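Side-chain contacts in lipase (Pelosinus fermentans, PDB 5AH0), which hydrolyses ester bonds as a lipase of the alpha/beta-hydrolase clan and breaks down the polyester poly(butylene adipate-co-terephthalate): residues K252-D256 / I257-S261; I307-S310 / W311-N314; V340-G344 / K345-M349. All blocks are in the same frame, centred on the assembly; numbering follows the deposited sequence.

Contact 1: residues K252-D256 / I257-S261; sequences KAQSD and IYYFS
Tyr259 lays the phenol end of its side chain against the backbone of Ala253 and Gln254, five or six residues earlier in the chain. The decisive evidence is one nearly straight hydrogen bond: Gln254 N donates to Tyr259 OH over 2.9 Å, with an N-H...O angle of 165°. The ring reaches this amide because CG stands anti to the carbonyl carbon (chi1 -70°) and the bond from CA to CB points at the preceding loop. Ala253 CB adds an apolar contact of 4.0 Å to Tyr259 CE1, while Gln254 O lies at the ring edge, near its plane. CG2 of Ile257 sits 3.8 Å above the plane of the Tyr259 ring, displaced to the rim. The other branch of Ile257 runs alongside Gln254, its CD1 3.7 Å from Gln254 CB. A phenylalanine in place of Tyr259 would probably leave the Gln254 amide without its acceptor and the loop less firmly fixed to the strand. Between these groups the chain reverses in a type I beta turn from Gln254 to Ile257; Asp256, within it, points its OD1 to a salt bridge with Lys128 of helix 116-129. The whole is a helix-to-strand connection of the alpha/beta-hydrolase fold, leading from helix 241-250 into strand 258-265 of the parallel sheet.

Contact 2: residues I307-S310 / W311-N314; sequences IDNS and WKPN
Lys312 runs back along Asn309, three residues earlier, and each part of its chain meets that residue. CB lies 3.5 Å from Asn309 O, and CG stays near the same oxygen. CD then passes to the side-chain carbonyl, CE comes within 3.2 Å of Asn309 OD1, and NZ donates to Asn309 OD1 at 2.9 Å. The bond arrives at a C=O...N angle of 157°, with NZ tilted 23° from the carbonyl plane. The torsions chi2 to chi4 are all close to trans, and this extended chain gives the lysine the length to run alongside the asparagine in the same direction. In the backbone, Lys312 N also donates to Asn309 O, so backbone and side chain tie the same two residues together.

One residue earlier, Trp311 N donates to Asp308 O at 2.8 Å. The carboxylate of Asp308 is turned 81° from the indole and brings OD1 to the ring edge, 3.6 Å from Trp311 CD1. Its other oxygen, OD2, receives two bonds from the same face of the carboxylate: Ser310 N at 2.9 Å, which closes an Asx turn, and Ser310 OG, on the syn side. This pairing holds the carboxylate at the opening of the short 3-10 turn. Ile307 crosses the indole at about a right angle, with CA over one face and CG2 3.8 Å from Trp311 CB.

The turn belongs to the long connection between helix 288-294 and strand 334-336. Ile307 and Trp311 pack on Thr167 of helix 167-170, Trp311 also meets Ile321, and Asn314 ND2, which bonds to Lys312 O, reaches Gly291 O in helix 288-294.

Contact 3: residues V340-G344 / K345-M349; sequences VPQIG and KWNSM
The chain doubles back through a type II beta turn from Gln342 to Lys345. Gly344 occupies its third position with phi 80°, a positive value that a residue without a side chain adopts easily. Flanking the turn, the CA atoms of Pro341 and Asn347 come within 6.7 Å of each other.

The carboxamide of Asn347 spans the gap to the backbone of Gln342 and takes both polar groups of that residue. Asn347 OD1 accepts from Gln342 N at 2.9 Å, in the carbonyl plane and on a lone pair; the N-H...O angle is 168°. Asn347 ND2 returns a bond to Gln342 O at 3.0 Å, with that oxygen almost in the amide plane. CG stands anti to the carbonyl carbon (chi1 -64°), which turns the group back toward the preceding residues, and the paired bonds fix which end is oxygen and which nitrogen. ND2 also donates to Tyr259 O.

The asparagine thus links the connection to strand 346-348 within the parallel sheet of the alpha/beta-hydrolase fold, where that strand runs between 258-265 and 334-336. Its neighbour Trp346 points the other way, to Asp332 and an edge-to-face stack with His163.

Lys345 and Gln342 cross at a slant. The lysine chain bends at chi3, bringing its CD to 3.4 Å from Gln342 NE2; as modelled, Lys345 NZ and that nitrogen are two donors and not hydrogen-bonded, and the orientation of the Gln342 amide is doubtful. Both side chains also rest on Val335 of strand 334-336.

Contacts 1 and 3 serve neighbouring strands of one parallel sheet, 258-265 and 346-348, and their centres lie about 7 Å apart. Probable backbone bonds join them, Asn347 N to Tyr259 O at 2.6 Å and Met349 N to Ser261 O at 2.9 Å. In both, a buried side chain of the strand reaches back to a backbone amide of the approach, but a phenol offers one acceptor where a carboxamide both accepts and donates. Contact 1 is partly buried; contact 3 is a surface contact, though its asparagine is buried. Contact 2 is separate, its centre about 26 Å from that of contact 1 and 25 Å from that of contact 3; there side-chain bonds of a carboxylate and a lysine accompany a 3-10 turn that includes a buried tryptophan.

Contact 1: residues K252-D256 / I257-S261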
loop_
_atom_site.group_PDB
_atom_site.type_symbol
_atom_site.label_atom_id
_atom_site.label_comp_id
_atom_site.label_asym_id
_atom_site.label_seq_id
_atom_site.Cartn_x
_atom_site.Cartn_y
_atom_site.Cartn_z
ATOM N N LYS A 252 -3.071 -14.346 -6.687
ATOM C CA LYS A 252 -4.458 -14.758 -6.828
ATOM C C LYS A 252 -5.172 -14.762 -5.492
ATOM O O LYS A 252 -4.538 -14.837 -4.439
ATOM C CB LYS A 252 -4.544 -16.151 -7.463
ATOM C CG LYS A 252 -3.797 -16.316 -8.782
ATOM C CD LYS A 252 -3.744 -17.792 -9.159
ATOM C CE LYS A 252 -3.017 -18.050 -10.475
ATOM N NZ LYS A 252 -3.956 -17.987 -11.627
ATOM N N ALA A 253 -6.497 -14.693 -5.538
ATOM C CA ALA A 253 -7.286 -14.684 -4.318
ATOM C C ALA A 253 -7.189 -16.045 -3.652
ATOM O O ALA A 253 -7.508 -17.058 -4.268
ATOM C CB ALA A 253 -8.735 -14.327 -4.613
ATOM N N GLN A 254 -6.722 -16.067 -2.407
ATOM C CA GLN A 254 -6.621 -17.315 -1.653
ATOM C C GLN A 254 -7.982 -17.779 -1.159
ATOM O O GLN A 254 -8.893 -16.978 -0.963
ATOM C CB GLN A 254 -5.645 -17.153 -0.490
ATOM C CG GLN A 254 -4.320 -16.555 -0.932
ATOM C CD GLN A 254 -3.519 -17.510 -1.807
ATOM O OE1 GLN A 254 -3.721 -18.726 -1.768
ATOM N NE2 GLN A 254 -2.631 -16.958 -2.626
ATOM N N SER A 255 -8.094 -19.079 -0.925
ATOM C CA SER A 255 -9.361 -19.712 -0.579
ATOM C C SER A 255 -9.804 -19.432 0.845
ATOM O O SER A 255 -10.999 -19.355 1.122
ATOM C CB SER A 255 -9.253 -21.225 -0.777
ATOM O OG SER A 255 -8.836 -21.524 -2.094
ATOM N N ASP A 256 -8.843 -19.289 1.748
ATOM C CA ASP A 256 -9.141 -19.178 3.172
ATOM C C ASP A 256 -8.994 -17.754 3.685
ATOM O O ASP A 256 -8.709 -17.553 4.867
ATOM C CB ASP A 256 -8.223 -20.084 3.976
ATOM C CG ASP A 256 -6.777 -19.822 3.670
ATOM O OD1 ASP A 256 -6.508 -19.306 2.564
ATOM O OD2 ASP A 256 -5.920 -20.107 4.535
ATOM N N ILE A 257 -9.130 -16.778 2.789
ATOM C CA ILE A 257 -9.044 -15.372 3.164
ATOM C C ILE A 257 -10.295 -14.583 2.765
ATOM O O ILE A 257 -10.703 -14.600 1.604
ATOM C CB ILE A 257 -7.833 -14.685 2.506
ATOM C CG1 ILE A 257 -6.537 -15.419 2.833
ATOM C CG2 ILE A 257 -7.745 -13.223 2.937
ATOM C CD1 ILE A 257 -5.310 -14.732 2.269
ATOM N N TYR A 258 -10.893 -13.871 3.711
ATOM C CA TYR A 258 -11.982 -12.968 3.366
ATOM C C TYR A 258 -11.418 -11.698 2.697
ATOM O O TYR A 258 -10.452 -11.109 3.185
ATOM C CB TYR A 258 -12.788 -12.603 4.613
ATOM C CG TYR A 258 -13.707 -13.694 5.126
ATOM C CD1 TYR A 258 -14.968 -13.895 4.567
ATOM C CD2 TYR A 258 -13.323 -14.511 6.183
ATOM C CE1 TYR A 258 -15.813 -14.889 5.042
ATOM C CE2 TYR A 258 -14.160 -15.499 6.661
ATOM C CZ TYR A 258 -15.403 -15.682 6.087
ATOM O OH TYR A 258 -16.237 -16.668 6.563
ATOM N N TYR A 259 -11.999 -11.282 1.575
ATOM C CA TYR A 259 -11.516 -10.082 0.904
ATOM C C TYR A 259 -12.578 -8.983 0.892
ATOM O O TYR A 259 -13.703 -9.193 0.431
ATOM C CB TYR A 259 -11.088 -10.383 -0.529
ATOM C CG TYR A 259 -9.827 -11.210 -0.662
ATOM C CD1 TYR A 259 -9.872 -12.595 -0.566
ATOM C CD2 TYR A 259 -8.600 -10.616 -0.928
ATOM C CE1 TYR A 259 -8.725 -13.370 -0.710
ATOM C CE2 TYR A 259 -7.445 -11.383 -1.077
ATOM C CZ TYR A 259 -7.516 -12.761 -0.970
ATOM O OH TYR A 259 -6.388 -13.537 -1.106
ATOM N N PHE A 260 -12.214 -7.812 1.401
ATOM C CA PHE A 260 -13.073 -6.637 1.301
ATOM C C PHE A 260 -12.340 -5.504 0.586
ATOM O O PHE A 260 -11.215 -5.152 0.951
ATOM C CB PHE A 260 -13.521 -6.172 2.686
ATOM C CG PHE A 260 -14.284 -7.203 3.454
ATOM C CD1 PHE A 260 -15.651 -7.344 3.283
ATOM C CD2 PHE A 260 -13.637 -8.040 4.345
ATOM C CE1 PHE A 260 -16.360 -8.294 3.995
ATOM C CE2 PHE A 260 -14.336 -8.993 5.055
ATOM C CZ PHE A 260 -15.704 -9.121 4.877
ATOM N N SER A 261 -13.002 -4.913 -0.405
ATOM C CA SER A 261 -12.430 -3.798 -1.150
ATOM C C SER A 261 -13.364 -2.592 -1.144
ATOM O O SER A 261 -14.543 -2.699 -1.482
ATOM C CB SER A 261 -12.137 -4.205 -2.584
ATOM O OG SER A 261 -13.347 -4.345 -3.300
#

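Contact 2: residues I307-S310 / W311-N314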
loop_
_atom_site.group_PDB
_atom_site.type_symbol
_atom_site.label_atom_id
_atom_site.label_comp_id
_atom_site.label_asym_id
_atom_site.label_seq_id
_atom_site.Cartn_x
_atom_site.Cartn_y
_atom_site.Cartn_z
ATOM N N ILE A 307 -7.322 2.512 -22.300
ATOM C CA ILE A 307 -7.801 3.454 -21.303
ATOM C C ILE A 307 -8.817 4.434 -21.881
ATOM O O ILE A 307 -8.482 5.362 -22.620
ATOM C CB ILE A 307 -6.622 4.189 -20.678
ATOM C CG1 ILE A 307 -5.797 3.168 -19.899
ATOM C CG2 ILE A 307 -7.102 5.325 -19.765
ATOM C CD1 ILE A 307 -4.447 3.647 -19.564
ATOM N N ASP A 308 -10.069 4.205 -21.505
ATOM C CA ASP A 308 -11.222 4.879 -22.072
ATOM C C ASP A 308 -11.959 5.677 -21.014
ATOM O O ASP A 308 -11.501 5.783 -19.879
ATOM C CB ASP A 308 -12.166 3.849 -22.673
ATOM C CG ASP A 308 -12.777 2.960 -21.612
ATOM O OD1 ASP A 308 -12.095 2.009 -21.176
ATOM O OD2 ASP A 308 -13.929 3.220 -21.197
ATOM N N ASN A 309 -13.131 6.189 -21.378
ATOM C CA ASN A 309 -13.901 7.051 -20.497
ATOM C C ASN A 309 -14.229 6.435 -19.142
ATOM O O ASN A 309 -14.338 7.146 -18.147
ATOM C CB ASN A 309 -15.183 7.485 -21.197
ATOM C CG ASN A 309 -14.915 8.474 -22.309
ATOM O OD1 ASN A 309 -13.991 9.274 -22.224
ATOM N ND2 ASN A 309 -15.722 8.424 -23.358
ATOM N N SER A 310 -14.343 5.115 -19.084
ATOM C CA SER A 310 -14.655 4.459 -17.821
ATOM C C SER A 310 -13.491 4.544 -16.830
ATOM O O SER A 310 -13.670 4.279 -15.647
ATOM C CB SER A 310 -15.062 3.000 -18.062
ATOM O OG SER A 310 -13.961 2.191 -18.425
ATOM N N TRP A 311 -12.306 4.913 -17.310
ATOM C CA TRP A 311 -11.131 5.076 -16.446
ATOM C C TRP A 311 -10.966 6.485 -15.883
ATOM O O TRP A 311 -10.155 6.712 -14.982
ATOM C CB TRP A 311 -9.860 4.709 -17.194
ATOM C CG TRP A 311 -9.662 3.250 -17.275
ATOM C CD1 TRP A 311 -10.318 2.380 -18.096
ATOM C CD2 TRP A 311 -8.751 2.466 -16.502
ATOM N NE1 TRP A 311 -9.868 1.109 -17.886
ATOM C CE2 TRP A 311 -8.907 1.128 -16.910
ATOM C CE3 TRP A 311 -7.819 2.765 -15.503
ATOM C CZ2 TRP A 311 -8.165 0.082 -16.352
ATOM C CZ3 TRP A 311 -7.082 1.728 -14.950
ATOM C CH2 TRP A 311 -7.260 0.402 -15.377
ATOM N N LYS A 312 -11.720 7.433 -16.418
ATOM C CA LYS A 312 -11.571 8.815 -15.978
ATOM C C LYS A 312 -11.972 9.082 -14.518
ATOM O O LYS A 312 -11.320 9.876 -13.847
ATOM C CB LYS A 312 -12.352 9.740 -16.913
ATOM C CG LYS A 312 -11.705 9.894 -18.295
ATOM C CD LYS A 312 -12.542 10.769 -19.212
ATOM C CE LYS A 312 -11.835 11.020 -20.541
ATOM N NZ LYS A 312 -12.710 11.725 -21.531
ATOM N N PRO A 313 -13.026 8.422 -14.004
ATOM C CA PRO A 313 -13.298 8.785 -12.602
ATOM C C PRO A 313 -12.187 8.306 -11.678
ATOM O O PRO A 313 -11.685 7.202 -11.861
ATOM C CB PRO A 313 -14.627 8.066 -12.292
ATOM C CG PRO A 313 -15.233 7.772 -13.638
ATOM C CD PRO A 313 -14.060 7.520 -14.550
ATOM N N ASN A 314 -11.798 9.136 -10.714
ATOM C CA ASN A 314 -10.700 8.782 -9.835
ATOM C C ASN A 314 -10.777 9.486 -8.483
ATOM O O ASN A 314 -11.674 10.300 -8.252
ATOM C CB ASN A 314 -9.374 9.089 -10.521
ATOM C CG ASN A 314 -9.148 10.568 -10.724
ATOM O OD1 ASN A 314 -8.620 11.253 -9.846
ATOM N ND2 ASN A 314 -9.547 11.072 -11.881
#

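Contact 3: residues V340-G344 / K345-M349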
loop_
_atom_site.group_PDB
_atom_site.type_symbol
_atom_site.label_atom_id
_atom_site.label_comp_id
_atom_site.label_asym_id
_atom_site.label_seq_id
_atom_site.Cartn_x
_atom_site.Cartn_y
_atom_site.Cartn_z
ATOM N N VAL A 340 -23.435 -10.763 3.912
ATOM C CA VAL A 340 -22.737 -11.960 4.348
ATOM C C VAL A 340 -21.405 -12.088 3.614
ATOM O O VAL A 340 -21.383 -12.322 2.407
ATOM C CB VAL A 340 -23.567 -13.229 4.110
ATOM C CG1 VAL A 340 -22.965 -14.389 4.875
ATOM C CG2 VAL A 340 -25.012 -13.008 4.534
ATOM N N PRO A 341 -20.290 -11.920 4.342
ATOM C CA PRO A 341 -18.930 -12.044 3.793
ATOM C C PRO A 341 -18.688 -13.368 3.073
ATOM O O PRO A 341 -18.777 -14.418 3.709
ATOM C CB PRO A 341 -18.041 -11.956 5.036
ATOM C CG PRO A 341 -18.850 -11.202 6.027
ATOM C CD PRO A 341 -20.275 -11.607 5.782
ATOM N N GLN A 342 -18.400 -13.327 1.775
ATOM C CA GLN A 342 -18.071 -14.553 1.051
ATOM C C GLN A 342 -16.567 -14.792 1.000
ATOM O O GLN A 342 -15.827 -14.037 0.378
ATOM C CB GLN A 342 -18.642 -14.525 -0.365
ATOM C CG GLN A 342 -20.145 -14.353 -0.413
ATOM C CD GLN A 342 -20.668 -14.276 -1.828
ATOM O OE1 GLN A 342 -21.627 -13.559 -2.107
ATOM N NE2 GLN A 342 -20.049 -15.030 -2.733
ATOM N N ILE A 343 -16.122 -15.838 1.681
ATOM C CA ILE A 343 -14.713 -16.213 1.709
ATOM C C ILE A 343 -14.200 -16.569 0.310
ATOM O O ILE A 343 -14.958 -17.047 -0.535
ATOM C CB ILE A 343 -14.492 -17.399 2.649
ATOM C CG1 ILE A 343 -13.000 -17.616 2.904
ATOM C CG2 ILE A 343 -15.150 -18.643 2.083
ATOM C CD1 ILE A 343 -12.705 -18.750 3.859
ATOM N N GLY A 344 -12.921 -16.305 0.059
ATOM C CA GLY A 344 -12.304 -16.651 -1.210
ATOM C C GLY A 344 -12.584 -15.692 -2.352
ATOM O O GLY A 344 -11.971 -15.796 -3.409
ATOM N N LYS A 345 -13.497 -14.746 -2.152
ATOM C CA LYS A 345 -13.851 -13.804 -3.216
ATOM C C LYS A 345 -13.740 -12.367 -2.717
ATOM O O LYS A 345 -13.733 -12.120 -1.514
ATOM C CB LYS A 345 -15.271 -14.075 -3.724
ATOM C CG LYS A 345 -15.533 -15.517 -4.064
ATOM C CD LYS A 345 -17.007 -15.890 -3.942
ATOM C CE LYS A 345 -17.747 -15.809 -5.271
ATOM N NZ LYS A 345 -19.059 -16.537 -5.199
ATOM N N TRP A 346 -13.657 -11.418 -3.642
ATOM C CA TRP A 346 -13.605 -10.009 -3.275
ATOM C C TRP A 346 -15.004 -9.482 -2.969
ATOM O O TRP A 346 -15.869 -9.437 -3.844
ATOM C CB TRP A 346 -12.963 -9.177 -4.390
ATOM C CG TRP A 346 -11.489 -9.394 -4.536
ATOM C CD1 TRP A 346 -10.862 -10.345 -5.297
ATOM C CD2 TRP A 346 -10.451 -8.644 -3.897
ATOM N NE1 TRP A 346 -9.497 -10.231 -5.168
ATOM C CE2 TRP A 346 -9.219 -9.198 -4.309
ATOM C CE3 TRP A 346 -10.443 -7.565 -3.007
ATOM C CZ2 TRP A 346 -7.995 -8.702 -3.864
ATOM C CZ3 TRP A 346 -9.232 -7.077 -2.570
ATOM C CH2 TRP A 346 -8.024 -7.642 -2.997
ATOM N N ASN A 347 -15.224 -9.092 -1.719
ATOM C CA ASN A 347 -16.482 -8.473 -1.334
ATOM C C ASN A 347 -16.413 -6.964 -1.567
ATOM O O ASN A 347 -15.928 -6.213 -0.707
ATOM C CB ASN A 347 -16.808 -8.776 0.131
ATOM C CG ASN A 347 -17.045 -10.266 0.397
ATOM O OD1 ASN A 347 -18.171 -10.686 0.660
ATOM N ND2 ASN A 347 -15.981 -11.062 0.344
ATOM N N SER A 348 -16.875 -6.529 -2.741
ATOM C CA SER A 348 -16.814 -5.120 -3.142
ATOM C C SER A 348 -17.854 -4.272 -2.415
ATOM O O SER A 348 -19.067 -4.448 -2.597
ATOM C CB SER A 348 -17.000 -4.974 -4.648
ATOM O OG SER A 348 -17.017 -3.605 -5.018
ATOM N N MET A 349 -17.371 -3.359 -1.583
ATOM C CA MET A 349 -18.243 -2.558 -0.742
ATOM C C MET A 349 -18.862 -1.423 -1.534
ATOM O O MET A 349 -18.362 -1.082 -2.602
ATOM C CB MET A 349 -17.464 -2.027 0.459
ATOM C CG MET A 349 -16.817 -3.131 1.271
ATOM S SD MET A 349 -18.041 -4.220 2.027
ATOM C CE MET A 349 -18.863 -3.065 3.122
#